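Local coordinates for putative uncharacterized protein (Enterobacter cloacae, PDB 4HFK) that probably serves as an amidase immunity protein of a type VI secretion system, binding and neutralising the cell-wall amidase effector that is its partner, at residues B[13-18]-B[90-95]; B[25-30]-B[78-83]; B[60-65]-B[84-89]. One frame throughout, in Å; residues are numbered along the deposited sequence.

In the fold
The chain is all-helical, and three contacts fold it back on itself. Helix 11-27 comes first, and its early turns take part in interaction 1, meeting residues 90-95 beyond the last helix; this closes the widest loop, which contains both of the others. The end of the same helix enters interaction 2 with the start of helix 79-87. Further on, helix 52-66 supplies residues 60-65 to interaction 3, whose partner is the end of helix 79-87. Interactions 2 and 3 cross along the sequence, and their centres lie about 11 Å apart. Helix 79-87 is thereby held against helices 11-27 and 52-66, while interaction 1 secures the C-terminal loop.

Interaction 1 of 3, residues B[13-18]-B[90-95]; sequences QIFENW and DAIRPL. With SO4 (sulfate ion), chain E.
Phe15 reaches from helix 11-27 to Ile92 and Leu95 in the loop that follows helix 79-87, and this one ring carries nearly all of the apolar contact. With CG anti to the backbone N (chi1 -168°), the phenyl group leaves the helix toward the loop. Its rim is met close to the ring plane by a methyl branch, Ile92 CG2 lying 3.9 Å from Phe15 CE2. Leu95 contributes CB, 3.9 Å from Phe15 CZ, rather than the end of its side chain.

A carbonyl joins the packing. Leu95 O stands over one face of the ring, displaced toward the rim and 3.7 Å from Phe15 CZ; it accepts a hydrogen bond from Asn54 ND2. Phe55 adds an edge-to-face partner for the same ring.

The charged groups gather beside this patch. Arg93 NH2 gives an almost straight hydrogen bond (175°) to Asp90 OD1 at 2.7 Å, part of a salt bridge, with the carboxylate carbon in the guanidinium plane. Arg93 NH1 donates to sulfate O1 over 2.9 Å, again at the guanidinium edge. Lys96 and Gln12 also bind this sulfate, which probably came from the crystallisation liquor. Glu16 pairs with Lys96 and does not touch Arg93: Glu16 OE2 and Arg93 NH1 are 5.6 Å apart, linked at most weakly through a water.

No direct hydrogen bond spans the two segments, so their attachment rests on the buried phenyl ring. Glu16 and Arg93 are connected indirectly, Lys96 pairing with Glu16 and sharing the sulfate with Arg93, an anion-mediated link that may not exist outside the crystal.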
ATOM      1  N   GLN B  13       0.756  11.930   4.976  1.00  7.88           N
ATOM      2  CA  GLN B  13       1.091  10.572   4.551  1.00  8.69           C
ATOM      3  C   GLN B  13       0.580   9.534   5.540  1.00  8.61           C
ATOM      4  O   GLN B  13       0.181   8.435   5.148  1.00  8.82           O
ATOM      5  CB  GLN B  13       2.610  10.425   4.392  1.00  5.94           C
ATOM      6  CG  GLN B  13       3.179  11.241   3.236  1.00  8.72           C
ATOM      7  CD  GLN B  13       4.678  11.457   3.367  1.00 11.09           C
ATOM      8  OE1 GLN B  13       5.283  11.129   4.406  1.00  6.95           O
ATOM      9  NE2 GLN B  13       5.286  12.007   2.322  1.00  8.21           N
ATOM     10  N   ILE B  14       0.616   9.879   6.825  1.00  7.50           N
ATOM     11  CA  ILE B  14       0.110   8.976   7.860  1.00  9.22           C
ATOM     12  C   ILE B  14      -1.382   8.693   7.630  1.00  8.23           C
ATOM     13  O   ILE B  14      -1.825   7.541   7.682  1.00  6.48           O
ATOM     14  CB  ILE B  14       0.378   9.537   9.272  1.00  7.13           C
ATOM     15  CG1 ILE B  14       1.865   9.377   9.622  1.00  5.17           C
ATOM     16  CG2 ILE B  14      -0.464   8.805  10.327  1.00  7.40           C
ATOM     17  CD1 ILE B  14       2.305  10.205  10.813  1.00  9.72           C
ATOM     18  N   PHE B  15      -2.152   9.734   7.329  1.00  7.64           N
ATOM     19  CA  PHE B  15      -3.569   9.559   7.036  1.00  6.68           C
ATOM     20  C   PHE B  15      -3.792   8.795   5.721  1.00  6.40           C
ATOM     21  O   PHE B  15      -4.628   7.880   5.649  1.00  7.02           O
ATOM     22  CB  PHE B  15      -4.290  10.913   7.012  1.00  8.55           C
ATOM     23  CG  PHE B  15      -5.789  10.789   7.010  1.00 11.30           C
ATOM     24  CD1 PHE B  15      -6.467  10.415   8.168  1.00  8.02           C
ATOM     25  CD2 PHE B  15      -6.518  11.037   5.860  1.00  9.42           C
ATOM     26  CE1 PHE B  15      -7.843  10.292   8.181  1.00 11.13           C
ATOM     27  CE2 PHE B  15      -7.907  10.913   5.863  1.00 11.88           C
ATOM     28  CZ  PHE B  15      -8.572  10.544   7.022  1.00  8.98           C
ATOM     29  N   GLU B  16      -3.049   9.160   4.679  1.00  5.78           N
ATOM     30  CA  GLU B  16      -3.120   8.430   3.406  1.00  9.05           C
ATOM     31  C   GLU B  16      -2.851   6.934   3.580  1.00  7.55           C
ATOM     32  O   GLU B  16      -3.552   6.098   3.015  1.00  8.18           O
ATOM     33  CB  GLU B  16      -2.123   9.014   2.395  1.00  7.89           C
ATOM     34  CG  GLU B  16      -2.528  10.394   1.869  1.00  9.78           C
ATOM     35  CD  GLU B  16      -1.358  11.163   1.257  1.00 14.16           C
ATOM     36  OE1 GLU B  16      -0.230  10.609   1.187  1.00 12.86           O
ATOM     37  OE2 GLU B  16      -1.571  12.327   0.855  1.00 17.40           O
ATOM     38  N   ASN B  17      -1.820   6.609   4.344  1.00  5.38           N
ATOM     39  CA  ASN B  17      -1.459   5.220   4.579  1.00  7.78           C
ATOM     40  C   ASN B  17      -2.519   4.493   5.403  1.00  8.69           C
ATOM     41  O   ASN B  17      -2.810   3.324   5.140  1.00 10.38           O
ATOM     42  CB  ASN B  17      -0.061   5.135   5.212  1.00  7.30           C
ATOM     43  CG  ASN B  17       1.023   5.663   4.270  1.00 12.58           C
ATOM     44  OD1 ASN B  17       0.786   5.786   3.066  1.00 10.27           O
ATOM     45  ND2 ASN B  17       2.200   5.991   4.813  1.00  8.61           N
ATOM     46  N   TRP B  18      -3.116   5.182   6.374  1.00  5.50           N
ATOM     47  CA  TRP B  18      -4.276   4.623   7.058  1.00  6.82           C
ATOM     48  C   TRP B  18      -5.358   4.252   6.046  1.00  6.66           C
ATOM     49  O   TRP B  18      -5.861   3.117   6.041  1.00  6.19           O
ATOM     50  CB  TRP B  18      -4.851   5.586   8.108  1.00  5.34           C
ATOM     51  CG  TRP B  18      -6.037   4.977   8.855  1.00  5.72           C
ATOM     52  CD1 TRP B  18      -5.987   4.169   9.965  1.00  6.63           C
ATOM     53  CD2 TRP B  18      -7.431   5.106   8.517  1.00  7.13           C
ATOM     54  NE1 TRP B  18      -7.268   3.806  10.347  1.00  7.09           N
ATOM     55  CE2 TRP B  18      -8.167   4.369   9.478  1.00  8.60           C
ATOM     56  CE3 TRP B  18      -8.127   5.792   7.516  1.00  5.47           C
ATOM     57  CZ2 TRP B  18      -9.567   4.286   9.448  1.00  5.34           C
ATOM     58  CZ3 TRP B  18      -9.516   5.717   7.495  1.00  9.08           C
ATOM     59  CH2 TRP B  18     -10.219   4.966   8.460  1.00  9.78           C
ATOM     60  N   ASP B  90      -9.493  13.386  -4.211  1.00  8.32           N
ATOM     61  CA  ASP B  90     -10.107  14.632  -3.762  1.00 12.91           C
ATOM     62  C   ASP B  90     -11.174  14.372  -2.692  1.00 11.04           C
ATOM     63  O   ASP B  90     -11.346  15.166  -1.766  1.00  9.80           O
ATOM     64  CB  ASP B  90     -10.737  15.378  -4.950  1.00 13.85           C
ATOM     65  CG  ASP B  90      -9.704  16.062  -5.844  1.00 19.16           C
ATOM     66  OD1 ASP B  90      -8.482  15.896  -5.623  1.00 15.00           O
ATOM     67  OD2 ASP B  90     -10.128  16.775  -6.789  1.00 24.30           O
ATOM     68  N   ALA B  91     -11.886  13.257  -2.811  1.00  9.51           N
ATOM     69  CA  ALA B  91     -12.930  12.944  -1.835  1.00 12.98           C
ATOM     70  C   ALA B  91     -12.374  12.712  -0.426  1.00 10.24           C
ATOM     71  O   ALA B  91     -13.024  13.021   0.571  1.00 13.37           O
ATOM     72  CB  ALA B  91     -13.763  11.749  -2.299  1.00 12.42           C
ATOM     73  N   ILE B  92     -11.171  12.162  -0.340  1.00 10.11           N
ATOM     74  CA  ILE B  92     -10.547  11.909   0.955  1.00  8.29           C
ATOM     75  C   ILE B  92      -9.848  13.174   1.477  1.00 11.36           C
ATOM     76  O   ILE B  92      -9.714  13.370   2.691  1.00  9.98           O
ATOM     77  CB  ILE B  92      -9.548  10.726   0.842  1.00  8.32           C
ATOM     78  CG1 ILE B  92     -10.311   9.387   0.814  1.00 10.72           C
ATOM     79  CG2 ILE B  92      -8.521  10.742   1.978  1.00  7.66           C
ATOM     80  CD1 ILE B  92     -10.853   8.954   2.193  1.00  6.54           C
ATOM     81  N   ARG B  93      -9.440  14.046   0.550  1.00  9.55           N
ATOM     82  CA  ARG B  93      -8.554  15.177   0.872  1.00 13.40           C
ATOM     83  C   ARG B  93      -8.987  16.095   2.035  1.00 12.64           C
ATOM     84  O   ARG B  93      -8.174  16.406   2.901  1.00 19.31           O
ATOM     85  CB  ARG B  93      -8.183  16.004  -0.387  1.00 12.40           C
ATOM     86  CG  ARG B  93      -7.007  16.982  -0.135  1.00 19.16           C
ATOM     87  CD  ARG B  93      -6.351  17.577  -1.398  1.00 13.88           C
ATOM     88  NE  ARG B  93      -6.662  16.854  -2.636  1.00 17.43           N
ATOM     89  CZ  ARG B  93      -5.943  15.839  -3.105  1.00 20.34           C
ATOM     90  NH1 ARG B  93      -4.883  15.423  -2.432  1.00 17.19           N
ATOM     91  NH2 ARG B  93      -6.293  15.225  -4.232  1.00 27.10           N
ATOM     92  N   PRO B  94     -10.256  16.527   2.072  1.00 14.60           N
ATOM     93  CA  PRO B  94     -10.573  17.421   3.192  1.00 21.03           C
ATOM     94  C   PRO B  94     -10.498  16.744   4.563  1.00 21.78           C
ATOM     95  O   PRO B  94     -10.358  17.441   5.572  1.00 18.50           O
ATOM     96  CB  PRO B  94     -12.021  17.839   2.916  1.00 20.58           C
ATOM     97  CG  PRO B  94     -12.569  16.782   1.995  1.00 21.40           C
ATOM     98  CD  PRO B  94     -11.403  16.353   1.161  1.00 15.15           C
ATOM     99  N   LEU B  95     -10.589  15.416   4.598  1.00 15.26           N
ATOM    100  CA  LEU B  95     -10.504  14.689   5.858  1.00 13.10           C
ATOM    101  C   LEU B  95      -9.067  14.672   6.399  1.00 11.94           C
ATOM    102  O   LEU B  95      -8.810  14.189   7.506  1.00 14.54           O
ATOM    103  CB  LEU B  95     -11.068  13.281   5.681  1.00 10.43           C
ATOM    104  CG  LEU B  95     -12.509  13.341   5.162  1.00 16.36           C
ATOM    105  CD1 LEU B  95     -13.016  11.968   4.773  1.00 12.08           C
ATOM    106  CD2 LEU B  95     -13.436  13.995   6.202  1.00 19.69           C
TER
HETATM  107  S   SO4 E 200      -2.389  16.868   0.582  1.00 24.27           S
HETATM  108  O1  SO4 E 200      -3.580  16.176   0.068  1.00 13.03           O
HETATM  109  O2  SO4 E 200      -1.625  15.934   1.430  1.00 19.83           O
HETATM  110  O3  SO4 E 200      -1.548  17.302  -0.541  1.00 20.49           O
HETATM  111  O4  SO4 E 200      -2.773  18.053   1.353  1.00 15.17           O
HETATM  112  O   HOH W   1      -2.641  13.134  -2.326  1.00 12.99           O

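Interaction 2 of 3, residues B[25-30]-B[78-83]; sequences GKIADS and YQILKC
Gln79, in the first turn of helix 79-87, lies alongside Ile27 at the end of helix 11-27, the two side chains running past one another in opposite senses. Its CB faces Ile27 CD1, and its amide rests on the other branch, Gln79 NE2 being 3.5 Å from Ile27 CG2. A bend at chi2 (-128°) folds the glutamine chain over so that the amide carbon also lies against that methyl. The oxygen of the amide is engaged on its own helix: Gln79 OE1 accepts from Lys82 NZ at 2.7 Å, in the carbonyl plane, which should limit rotation of the amide.

Ile80 comes next and gives only its far methyl. The two isoleucine chains cross at about a right angle, with Ile80 CD1 4.1 Å from Ile27 CD1.

Lys82 does not touch Ile27; through its bond to Gln79 OE1 it probably steadies the glutamine amide. Its buried ammonium group is bonded in addition to the carbonyls of Leu66 and Gln68, so three oxygens surround the charge.

Cys83, one turn after Gln79, closes the row: its SG lies 3.9 Å from Ile27 CG1. The same side chain also packs on Gln20, Cys23 and Ile24 of helix 11-27.

Asp36 of the second subunit accepts hydrogen bonds from the backbone N of Gln79 and Ile80, and Leu33 of that subunit packs on Ile27. The arrangement is that of an all-helical bundle in which the last turn of one helix packs on the first turns of another, here beside a subunit interface.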
ATOM      1  N   GLY B  25      -7.559  -3.924   3.432  1.00  8.92           N
ATOM      2  CA  GLY B  25      -8.308  -4.791   4.323  1.00  9.45           C
ATOM      3  C   GLY B  25      -9.707  -5.079   3.811  1.00 17.84           C
ATOM      4  O   GLY B  25     -10.230  -6.182   3.989  1.00 16.56           O
ATOM      5  N   LYS B  26     -10.324  -4.086   3.179  1.00 11.21           N
ATOM      6  CA  LYS B  26     -11.664  -4.254   2.643  1.00 13.46           C
ATOM      7  C   LYS B  26     -11.710  -5.090   1.365  1.00 13.58           C
ATOM      8  O   LYS B  26     -12.717  -5.736   1.102  1.00 13.94           O
ATOM      9  CB  LYS B  26     -12.318  -2.890   2.386  1.00 14.70           C
ATOM     10  CG  LYS B  26     -12.671  -2.131   3.654  1.00 15.23           C
ATOM     11  CD  LYS B  26     -13.425  -0.849   3.324  1.00 13.76           C
ATOM     12  CE  LYS B  26     -13.673  -0.036   4.590  1.00 17.45           C
ATOM     13  NZ  LYS B  26     -14.372  -0.839   5.640  1.00 21.14           N
ATOM     14  N   ILE B  27     -10.648  -5.064   0.558  1.00 12.68           N
ATOM     15  CA  ILE B  27     -10.661  -5.810  -0.709  1.00 14.88           C
ATOM     16  C   ILE B  27      -9.976  -7.177  -0.633  1.00 16.60           C
ATOM     17  O   ILE B  27     -10.111  -7.995  -1.539  1.00 13.40           O
ATOM     18  CB  ILE B  27     -10.045  -5.015  -1.890  1.00 14.78           C
ATOM     19  CG1 ILE B  27      -8.647  -4.494  -1.544  1.00 15.68           C
ATOM     20  CG2 ILE B  27     -10.936  -3.861  -2.284  1.00 16.96           C
ATOM     21  CD1 ILE B  27      -7.525  -5.294  -2.139  1.00 17.02           C
ATOM     22  N   ALA B  28      -9.226  -7.412   0.436  1.00 12.56           N
ATOM     23  CA  ALA B  28      -8.477  -8.661   0.575  1.00 12.54           C
ATOM     24  C   ALA B  28      -9.431  -9.852   0.696  1.00 12.15           C
ATOM     25  O   ALA B  28     -10.345  -9.835   1.517  1.00 11.28           O
ATOM     26  CB  ALA B  28      -7.572  -8.596   1.771  1.00 13.65           C
ATOM     27  N   ASP B  29      -9.221 -10.869  -0.135  1.00 11.80           N
ATOM     28  CA  ASP B  29     -10.003 -12.103  -0.057  1.00 17.29           C
ATOM     29  C   ASP B  29      -9.168 -13.052   0.778  1.00 22.37           C
ATOM     30  O   ASP B  29      -8.718 -14.099   0.303  1.00 20.96           O
ATOM     31  CB  ASP B  29     -10.247 -12.693  -1.453  1.00 13.74           C
ATOM     32  CG  ASP B  29      -8.952 -13.002  -2.189  1.00 21.77           C
ATOM     33  OD1 ASP B  29      -7.978 -12.228  -2.029  1.00 23.65           O
ATOM     34  OD2 ASP B  29      -8.893 -14.043  -2.885  1.00 18.93           O
ATOM     35  N   SER B  30      -8.948 -12.661   2.028  1.00 13.01           N
ATOM     36  CA  SER B  30      -8.013 -13.345   2.908  1.00 13.59           C
ATOM     37  C   SER B  30      -8.212 -12.827   4.328  1.00 17.10           C
ATOM     38  O   SER B  30      -8.057 -11.624   4.597  1.00 12.08           O
ATOM     39  CB  SER B  30      -6.578 -13.084   2.459  1.00 17.03           C
ATOM     40  OG  SER B  30      -5.651 -13.587   3.409  1.00 15.73           O
ATOM     41  N   TYR B  78      -7.285  -4.662 -10.473  1.00  9.29           N
ATOM     42  CA  TYR B  78      -6.351  -3.601 -10.056  1.00 10.99           C
ATOM     43  C   TYR B  78      -6.767  -2.889  -8.764  1.00 10.27           C
ATOM     44  O   TYR B  78      -6.582  -1.673  -8.627  1.00  8.36           O
ATOM     45  CB  TYR B  78      -6.166  -2.575 -11.186  1.00  8.26           C
ATOM     46  CG  TYR B  78      -5.373  -3.112 -12.360  1.00 10.00           C
ATOM     47  CD1 TYR B  78      -4.055  -2.732 -12.561  1.00  9.09           C
ATOM     48  CD2 TYR B  78      -5.938  -4.015 -13.249  1.00 11.38           C
ATOM     49  CE1 TYR B  78      -3.318  -3.225 -13.631  1.00  9.52           C
ATOM     50  CE2 TYR B  78      -5.217  -4.519 -14.322  1.00 10.65           C
ATOM     51  CZ  TYR B  78      -3.906  -4.120 -14.510  1.00 12.27           C
ATOM     52  OH  TYR B  78      -3.185  -4.630 -15.581  1.00  9.49           O
ATOM     53  N   GLN B  79      -7.320  -3.649  -7.819  1.00  9.66           N
ATOM     54  CA  GLN B  79      -7.771  -3.084  -6.549  1.00 11.57           C
ATOM     55  C   GLN B  79      -6.641  -2.525  -5.690  1.00  9.61           C
ATOM     56  O   GLN B  79      -6.836  -1.542  -4.976  1.00  8.58           O
ATOM     57  CB  GLN B  79      -8.566  -4.128  -5.758  1.00 12.20           C
ATOM     58  CG  GLN B  79      -9.670  -4.759  -6.597  1.00 19.14           C
ATOM     59  CD  GLN B  79     -11.029  -4.708  -5.933  1.00 24.02           C
ATOM     60  OE1 GLN B  79     -11.765  -3.731  -6.069  1.00 26.04           O
ATOM     61  NE2 GLN B  79     -11.370  -5.768  -5.210  1.00 29.20           N
ATOM     62  N   ILE B  80      -5.467  -3.152  -5.751  1.00  8.42           N
ATOM     63  CA  ILE B  80      -4.330  -2.694  -4.952  1.00  9.23           C
ATOM     64  C   ILE B  80      -3.945  -1.283  -5.394  1.00 10.95           C
ATOM     65  O   ILE B  80      -3.719  -0.388  -4.560  1.00  8.45           O
ATOM     66  CB  ILE B  80      -3.122  -3.647  -5.080  1.00  9.98           C
ATOM     67  CG1 ILE B  80      -3.386  -4.941  -4.302  1.00  9.16           C
ATOM     68  CG2 ILE B  80      -1.838  -2.975  -4.582  1.00  8.75           C
ATOM     69  CD1 ILE B  80      -3.514  -4.737  -2.789  1.00 11.12           C
ATOM     70  N   LEU B  81      -3.898  -1.075  -6.707  1.00  7.98           N
ATOM     71  CA  LEU B  81      -3.652   0.264  -7.228  1.00  9.29           C
ATOM     72  C   LEU B  81      -4.785   1.195  -6.807  1.00  8.18           C
ATOM     73  O   LEU B  81      -4.535   2.316  -6.362  1.00  7.75           O
ATOM     74  CB  LEU B  81      -3.504   0.254  -8.755  1.00  7.47           C
ATOM     75  CG  LEU B  81      -2.621   1.397  -9.304  1.00 15.44           C
ATOM     76  CD1 LEU B  81      -2.085   1.042 -10.675  1.00 15.87           C
ATOM     77  CD2 LEU B  81      -3.397   2.677  -9.402  1.00 11.39           C
ATOM     78  N   LYS B  82      -6.026   0.728  -6.939  1.00  7.92           N
ATOM     79  CA  LYS B  82      -7.189   1.535  -6.543  1.00 12.14           C
ATOM     80  C   LYS B  82      -7.100   2.018  -5.090  1.00  8.87           C
ATOM     81  O   LYS B  82      -7.466   3.159  -4.786  1.00  8.39           O
ATOM     82  CB  LYS B  82      -8.507   0.769  -6.762  1.00  8.29           C
ATOM     83  CG  LYS B  82      -9.761   1.627  -6.528  1.00 14.34           C
ATOM     84  CD  LYS B  82     -11.048   0.803  -6.411  1.00 13.01           C
ATOM     85  CE  LYS B  82     -11.139  -0.294  -7.456  1.00 16.73           C
ATOM     86  NZ  LYS B  82     -12.253  -1.254  -7.153  1.00 17.38           N
ATOM     87  N   CYS B  83      -6.615   1.160  -4.193  1.00  8.47           N
ATOM     88  CA  CYS B  83      -6.429   1.568  -2.799  1.00  8.73           C
ATOM     89  C   CYS B  83      -5.560   2.838  -2.697  1.00  9.88           C
ATOM     90  O   CYS B  83      -5.822   3.723  -1.880  1.00  7.81           O
ATOM     91  CB  CYS B  83      -5.799   0.433  -1.981  1.00 10.55           C
ATOM     92  SG  CYS B  83      -6.838  -1.073  -1.841  1.00 13.22           S
TER

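Interaction 3 of 3, residues B[60-65]-B[84-89]; sequences EVIVSL and TLIANS
Leu65 and Ile86 form the centre of a buried apolar contact between two helices, the last turns of helix 52-66 and the closing turn of helix 79-87. The leucine meets its partner mainly with the root of its side chain, Leu65 CB lying 3.7 Å from Ile86 CG1 and 3.8 Å from Ile86 CD1. With CG1 anti to its own carbonyl carbon (chi1 -73°), Ile86 sends its longer branch along Leu65, while its short branch lies between the two neighbours, Ile86 CG2 being 4.1 Å from Leu65 CD1 and 4.3 Å from Ile62 CG1.

In this all-alpha fold Ile62 is shared: it meets Ile86 of helix 79-87 and also packs on Val19 and Cys23 of helix 11-27, so three helices converge here. Leu3 of the second subunit touches Ile86.

Where the helix stops, Leu65 CD1 comes to 3.4 Å from Ser89 OG, a methyl against a hydroxyl whose polar needs are met elsewhere. Ser89 OG donates to Ile86 O at 2.9 Å and accepts from the backbone N of Ile92. Ile86 O takes a second bond, from Ser89 N, which ties the residue touching Leu65 back to the helix. Thr84 O is likewise doubly used: Asn88 ND2 reaches it at 2.9 Å (N-H...O 165°), and Asn88 N approaches from the other face of the carbonyl plane.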
ATOM      1  N   GLU B  60     -16.428   5.819   5.267  1.00 13.98           N
ATOM      2  CA  GLU B  60     -17.584   5.908   4.376  1.00 17.77           C
ATOM      3  C   GLU B  60     -17.153   6.237   2.951  1.00 16.05           C
ATOM      4  O   GLU B  60     -17.668   5.665   1.986  1.00 14.18           O
ATOM      5  CB  GLU B  60     -18.557   6.988   4.859  1.00 17.36           C
ATOM      6  CG  GLU B  60     -19.246   6.662   6.174  1.00 26.40           C
ATOM      7  N   VAL B  61     -16.216   7.174   2.817  1.00 14.26           N
ATOM      8  CA  VAL B  61     -15.728   7.557   1.497  1.00 16.16           C
ATOM      9  C   VAL B  61     -15.081   6.344   0.835  1.00 12.21           C
ATOM     10  O   VAL B  61     -15.324   6.059  -0.338  1.00 12.01           O
ATOM     11  CB  VAL B  61     -14.734   8.745   1.581  1.00 14.66           C
ATOM     12  CG1 VAL B  61     -14.075   8.988   0.244  1.00 13.21           C
ATOM     13  CG2 VAL B  61     -15.458  10.002   2.054  1.00 16.41           C
ATOM     14  N   ILE B  62     -14.280   5.617   1.608  1.00 13.51           N
ATOM     15  CA  ILE B  62     -13.651   4.387   1.133  1.00 11.58           C
ATOM     16  C   ILE B  62     -14.675   3.395   0.556  1.00 11.86           C
ATOM     17  O   ILE B  62     -14.511   2.896  -0.565  1.00  9.92           O
ATOM     18  CB  ILE B  62     -12.856   3.715   2.273  1.00 12.41           C
ATOM     19  CG1 ILE B  62     -11.596   4.524   2.593  1.00 11.14           C
ATOM     20  CG2 ILE B  62     -12.466   2.302   1.904  1.00 12.80           C
ATOM     21  CD1 ILE B  62     -10.891   4.073   3.854  1.00 10.36           C
ATOM     22  N   VAL B  63     -15.726   3.104   1.318  1.00 10.88           N
ATOM     23  CA  VAL B  63     -16.718   2.121   0.881  1.00 10.87           C
ATOM     24  C   VAL B  63     -17.368   2.553  -0.440  1.00 15.59           C
ATOM     25  O   VAL B  63     -17.593   1.728  -1.333  1.00 12.76           O
ATOM     26  CB  VAL B  63     -17.782   1.859   1.975  1.00 15.40           C
ATOM     27  CG1 VAL B  63     -18.907   0.990   1.437  1.00 17.56           C
ATOM     28  CG2 VAL B  63     -17.136   1.180   3.185  1.00 17.45           C
ATOM     29  N   SER B  64     -17.624   3.856  -0.570  1.00 12.35           N
ATOM     30  CA  SER B  64     -18.222   4.404  -1.777  1.00 11.46           C
ATOM     31  C   SER B  64     -17.272   4.355  -2.979  1.00 15.93           C
ATOM     32  O   SER B  64     -17.675   3.969  -4.078  1.00 16.64           O
ATOM     33  CB  SER B  64     -18.684   5.841  -1.528  1.00 15.97           C
ATOM     34  OG  SER B  64     -19.275   6.386  -2.699  1.00 28.13           O
ATOM     35  N   LEU B  65     -16.016   4.752  -2.779  1.00 10.55           N
ATOM     36  CA  LEU B  65     -15.057   4.785  -3.885  1.00 14.17           C
ATOM     37  C   LEU B  65     -14.629   3.385  -4.347  1.00 13.12           C
ATOM     38  O   LEU B  65     -14.360   3.175  -5.533  1.00 12.30           O
ATOM     39  CB  LEU B  65     -13.833   5.641  -3.530  1.00 10.46           C
ATOM     40  CG  LEU B  65     -14.041   7.160  -3.510  1.00 17.80           C
ATOM     41  CD1 LEU B  65     -12.737   7.893  -3.211  1.00 14.79           C
ATOM     42  CD2 LEU B  65     -14.611   7.649  -4.824  1.00 21.58           C
ATOM     43  N   THR B  84      -4.529   2.938  -3.532  1.00  8.89           N
ATOM     44  CA  THR B  84      -3.687   4.129  -3.497  1.00  7.51           C
ATOM     45  C   THR B  84      -4.411   5.314  -4.125  1.00  8.53           C
ATOM     46  O   THR B  84      -4.325   6.441  -3.621  1.00 10.83           O
ATOM     47  CB  THR B  84      -2.320   3.889  -4.173  1.00  6.88           C
ATOM     48  OG1 THR B  84      -1.552   2.995  -3.359  1.00  8.04           O
ATOM     49  CG2 THR B  84      -1.542   5.200  -4.310  1.00  6.81           C
ATOM     50  N   LEU B  85      -5.142   5.067  -5.212  1.00  6.31           N
ATOM     51  CA  LEU B  85      -5.889   6.149  -5.860  1.00  7.02           C
ATOM     52  C   LEU B  85      -6.881   6.746  -4.877  1.00  9.73           C
ATOM     53  O   LEU B  85      -7.034   7.970  -4.795  1.00  8.18           O
ATOM     54  CB  LEU B  85      -6.615   5.650  -7.114  1.00  7.35           C
ATOM     55  CG  LEU B  85      -5.704   5.087  -8.208  1.00  9.04           C
ATOM     56  CD1 LEU B  85      -6.494   4.799  -9.469  1.00  9.24           C
ATOM     57  CD2 LEU B  85      -4.551   6.044  -8.521  1.00  6.97           C
ATOM     58  N   ILE B  86      -7.540   5.877  -4.115  1.00  7.45           N
ATOM     59  CA  ILE B  86      -8.520   6.314  -3.128  1.00  8.33           C
ATOM     60  C   ILE B  86      -7.864   7.142  -2.023  1.00  8.38           C
ATOM     61  O   ILE B  86      -8.384   8.195  -1.642  1.00  9.43           O
ATOM     62  CB  ILE B  86      -9.287   5.101  -2.527  1.00  8.43           C
ATOM     63  CG1 ILE B  86     -10.267   4.547  -3.567  1.00 10.71           C
ATOM     64  CG2 ILE B  86     -10.035   5.502  -1.260  1.00  5.92           C
ATOM     65  CD1 ILE B  86     -10.949   3.217  -3.173  1.00 10.46           C
ATOM     66  N   ALA B  87      -6.725   6.674  -1.516  1.00  7.69           N
ATOM     67  CA  ALA B  87      -6.003   7.386  -0.456  1.00  8.38           C
ATOM     68  C   ALA B  87      -5.634   8.811  -0.873  1.00  7.46           C
ATOM     69  O   ALA B  87      -5.573   9.728  -0.043  1.00  9.23           O
ATOM     70  CB  ALA B  87      -4.756   6.612  -0.059  1.00  7.12           C
ATOM     71  N   ASN B  88      -5.383   8.989  -2.163  1.00  7.84           N
ATOM     72  CA  ASN B  88      -4.951  10.274  -2.698  1.00  9.65           C
ATOM     73  C   ASN B  88      -6.033  11.019  -3.467  1.00 11.34           C
ATOM     74  O   ASN B  88      -5.731  11.939  -4.241  1.00 10.17           O
ATOM     75  CB  ASN B  88      -3.725  10.070  -3.591  1.00  7.01           C
ATOM     76  CG  ASN B  88      -2.513   9.650  -2.793  1.00 13.36           C
ATOM     77  OD1 ASN B  88      -1.806  10.495  -2.244  1.00 15.22           O
ATOM     78  ND2 ASN B  88      -2.288   8.337  -2.684  1.00  9.37           N
ATOM     79  N   SER B  89      -7.291  10.639  -3.253  1.00  7.51           N
ATOM     80  CA  SER B  89      -8.391  11.243  -3.993  1.00  8.95           C
ATOM     81  C   SER B  89      -8.843  12.567  -3.384  1.00 11.60           C
ATOM     82  O   SER B  89      -8.616  12.827  -2.192  1.00  8.28           O
ATOM     83  CB  SER B  89      -9.586  10.286  -4.053  1.00  9.72           C
ATOM     84  OG  SER B  89     -10.199  10.178  -2.777  1.00 10.34           O
TER